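Local coordinates for chitinase A (Equisetum arvense, PDB 5BUM), which probably hydrolyses glycosidic bonds in chitin through its family 18 glycosidase domain and is represented here by its LysM domain, a carbohydrate-binding module, at residues L28-N32 and Q45-D50. Numbering follows the deposited sequence.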
ATOM      1  N   LEU A  28       3.970 -14.547   0.435  1.00 29.93           N
ATOM      2  CA  LEU A  28       3.700 -13.163   0.063  1.00 28.35           C
ATOM      3  C   LEU A  28       3.018 -12.450   1.232  1.00 32.60           C
ATOM      4  O   LEU A  28       3.322 -11.274   1.491  1.00 36.39           O
ATOM      5  CB  LEU A  28       2.748 -13.095  -1.153  1.00 25.87           C
ATOM      6  CG  LEU A  28       2.546 -11.722  -1.788  1.00 23.95           C
ATOM      7  CD1 LEU A  28       3.910 -11.159  -2.195  1.00 24.14           C
ATOM      8  CD2 LEU A  28       1.599 -11.750  -2.989  1.00 23.42           C
ATOM      9  N   GLN A  29       2.058 -13.121   1.888  1.00 29.90           N
ATOM     10  CA  GLN A  29       1.331 -12.500   3.004  1.00 32.76           C
ATOM     11  C   GLN A  29       2.257 -12.272   4.161  1.00 32.82           C
ATOM     12  O   GLN A  29       2.272 -11.193   4.723  1.00 33.19           O
ATOM     13  CB  GLN A  29       0.135 -13.318   3.468  1.00 34.88           C
ATOM     14  CG  GLN A  29      -1.107 -13.059   2.616  1.00 40.04           C
ATOM     15  CD  GLN A  29      -2.186 -14.143   2.753  1.00 42.63           C
ATOM     16  OE1 GLN A  29      -3.359 -13.895   2.488  1.00 39.67           O
ATOM     17  NE2 GLN A  29      -1.785 -15.353   3.150  1.00 45.27           N
ATOM     18  N   SER A  30       3.063 -13.271   4.494  1.00 34.65           N
ATOM     19  CA  SER A  30       4.017 -13.127   5.573  1.00 35.10           C
ATOM     20  C   SER A  30       4.972 -11.930   5.308  1.00 37.15           C
ATOM     21  O   SER A  30       5.467 -11.277   6.223  1.00 40.58           O
ATOM     22  CB  SER A  30       4.844 -14.368   5.670  1.00 34.87           C
ATOM     23  OG  SER A  30       6.003 -14.123   4.886  1.00 40.79           O
ATOM     24  N   TYR A  31       5.247 -11.649   4.048  1.00 37.20           N
ATOM     25  CA  TYR A  31       6.144 -10.544   3.702  1.00 36.53           C
ATOM     26  C   TYR A  31       5.438  -9.217   3.768  1.00 36.29           C
ATOM     27  O   TYR A  31       6.075  -8.188   3.689  1.00 36.10           O
ATOM     28  CB  TYR A  31       6.667 -10.686   2.268  1.00 36.48           C
ATOM     29  CG  TYR A  31       7.689 -11.767   1.989  1.00 33.65           C
ATOM     30  CD1 TYR A  31       8.407 -12.385   3.004  1.00 36.26           C
ATOM     31  CD2 TYR A  31       7.963 -12.120   0.683  1.00 32.73           C
ATOM     32  CE1 TYR A  31       9.348 -13.373   2.715  1.00 39.77           C
ATOM     33  CE2 TYR A  31       8.903 -13.081   0.379  1.00 38.38           C
ATOM     34  CZ  TYR A  31       9.596 -13.701   1.394  1.00 39.07           C
ATOM     35  OH  TYR A  31      10.517 -14.642   1.068  1.00 42.65           O
ATOM     36  N   ASN A  32       4.116  -9.232   3.831  1.00 37.12           N
ATOM     37  CA  ASN A  32       3.338  -8.002   3.761  1.00 38.82           C
ATOM     38  C   ASN A  32       2.251  -8.005   4.859  1.00 41.96           C
ATOM     39  O   ASN A  32       1.081  -8.332   4.581  1.00 41.20           O
ATOM     40  CB  ASN A  32       2.709  -7.833   2.354  1.00 36.96           C
ATOM     41  CG  ASN A  32       3.747  -7.698   1.252  1.00 38.48           C
ATOM     42  OD1 ASN A  32       4.197  -6.588   0.964  1.00 37.48           O
ATOM     43  ND2 ASN A  32       4.125  -8.831   0.607  1.00 38.74           N
ATOM     44  N   GLN A  45       2.694  -1.399  -3.536  1.00 29.42           N
ATOM     45  CA  GLN A  45       4.014  -2.015  -3.620  1.00 28.38           C
ATOM     46  C   GLN A  45       4.050  -3.118  -2.660  1.00 31.88           C
ATOM     47  O   GLN A  45       3.693  -2.936  -1.508  1.00 33.08           O
ATOM     48  CB  GLN A  45       5.100  -1.017  -3.238  1.00 27.24           C
ATOM     49  CG  GLN A  45       5.094   0.162  -4.209  1.00 28.17           C
ATOM     50  CD  GLN A  45       6.144   1.173  -3.905  1.00 28.10           C
ATOM     51  OE1 GLN A  45       6.930   1.016  -2.958  1.00 31.00           O
ATOM     52  NE2 GLN A  45       6.162   2.238  -4.705  1.00 28.55           N
ATOM     53  N   LEU A  46       4.481  -4.281  -3.129  1.00 31.85           N
ATOM     54  CA  LEU A  46       4.389  -5.468  -2.341  1.00 29.72           C
ATOM     55  C   LEU A  46       5.792  -5.995  -2.195  1.00 29.62           C
ATOM     56  O   LEU A  46       6.504  -6.148  -3.180  1.00 29.29           O
ATOM     57  CB  LEU A  46       3.518  -6.473  -3.063  1.00 30.23           C
ATOM     58  CG  LEU A  46       2.053  -6.723  -2.685  1.00 33.05           C
ATOM     59  CD1 LEU A  46       1.347  -5.610  -1.912  1.00 33.37           C
ATOM     60  CD2 LEU A  46       1.293  -7.092  -3.945  1.00 30.36           C
ATOM     61  N   CYS A  47       6.180  -6.253  -0.963  1.00 26.53           N
ATOM     62  CA  CYS A  47       7.410  -6.884  -0.713  1.00 32.58           C
ATOM     63  C   CYS A  47       7.377  -8.301  -1.261  1.00 32.31           C
ATOM     64  O   CYS A  47       6.434  -9.050  -1.039  1.00 30.78           O
ATOM     65  CB  CYS A  47       7.680  -6.964   0.788  1.00 36.94           C
ATOM     66  SG  CYS A  47       9.409  -7.377   1.114  1.00 44.16           S
ATOM     67  N   VAL A  48       8.456  -8.662  -1.929  1.00 31.58           N
ATOM     68  CA  VAL A  48       8.611  -9.982  -2.463  1.00 31.98           C
ATOM     69  C   VAL A  48       9.926 -10.594  -2.024  1.00 32.93           C
ATOM     70  O   VAL A  48      10.264 -11.647  -2.529  1.00 33.15           O
ATOM     71  CB  VAL A  48       8.516  -9.983  -4.002  1.00 33.61           C
ATOM     72  CG1 VAL A  48       7.108  -9.624  -4.460  1.00 35.18           C
ATOM     73  CG2 VAL A  48       9.520  -9.014  -4.615  1.00 35.44           C
ATOM     74  N   ALA A  49      10.619  -9.994  -1.048  1.00 34.60           N
ATOM     75  CA  ALA A  49      11.895 -10.503  -0.557  1.00 38.89           C
ATOM     76  C   ALA A  49      12.108 -10.305   0.963  1.00 46.38           C
ATOM     77  O   ALA A  49      12.088  -9.163   1.415  1.00 52.23           O
ATOM     78  CB  ALA A  49      13.027  -9.843  -1.336  1.00 40.58           C
ATOM     79  N   ASP A  50      12.265 -11.427   1.712  1.00 58.40           N
ATOM     80  CA  ASP A  50      12.862 -11.539   3.088  1.00 61.28           C
ATOM     81  C   ASP A  50      12.393 -12.746   3.875  1.00 61.16           C
ATOM     82  O   ASP A  50      11.808 -12.586   4.952  1.00 61.99           O
ATOM     83  CB  ASP A  50      12.678 -10.285   3.956  1.00 65.70           C
ATOM     84  CG  ASP A  50      13.902  -9.356   3.895  1.00 77.68           C
ATOM     85  OD1 ASP A  50      14.824  -9.625   3.071  1.00 68.39           O
ATOM     86  OD2 ASP A  50      13.933  -8.357   4.667  1.00 82.60           O
TER
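N32 pairs both ends of its amide with the backbone of C47, a worked example of how one buried asparagine, in the turn that follows a helix, can tie that helix to a strand. Its CB points toward 45-50, and CG, turned anti to the carbonyl carbon (chi1 -63°), stands 3.6 Å from C47 N. From CG the two branches part. OD1 accepts the N-H of C47, N to OD1 2.8 Å, with the donor in the carbonyl plane on a lone pair, while it also lies against L46 CA. ND2 gives one N-H to C47 O, 2.8 Å from ND2. Its other N-H runs almost straight back to L28 O (170°). Both acceptors lie close to the plane of the amide, so three bonds fix its rotation and satisfy its polar atoms.

This is the LysM fold, a beta-alpha-alpha-beta unit in which helices 14-21 and 25-30 pack on an antiparallel pair of strands, 5-7 and 45-47; N32 bonds to L28 O of the second helix and to C47 of the second strand. L28, with CG anti to its own N (chi1 -171°), brings CD1 to 3.5 Å from C47 O and alongside V48 CG1, while also touching C14 and I17 of the first helix.

Y31 lies under the C-terminal tail. A49 C lies over the centre of one face of its ring; D50 N sits above the same face, offset toward the rim, but D50 is poorly ordered and this part of the packing is less certain. C47 O approaches the edge near the ring plane. The C47 sulfur, disulfide-bonded to C2, makes an oblique sulfur-aromatic contact, SG standing 5.5 Å from the centroid of the Y31 ring. Closer to the backbone, Y31 CB rests on C47 CB at 4.1 Å.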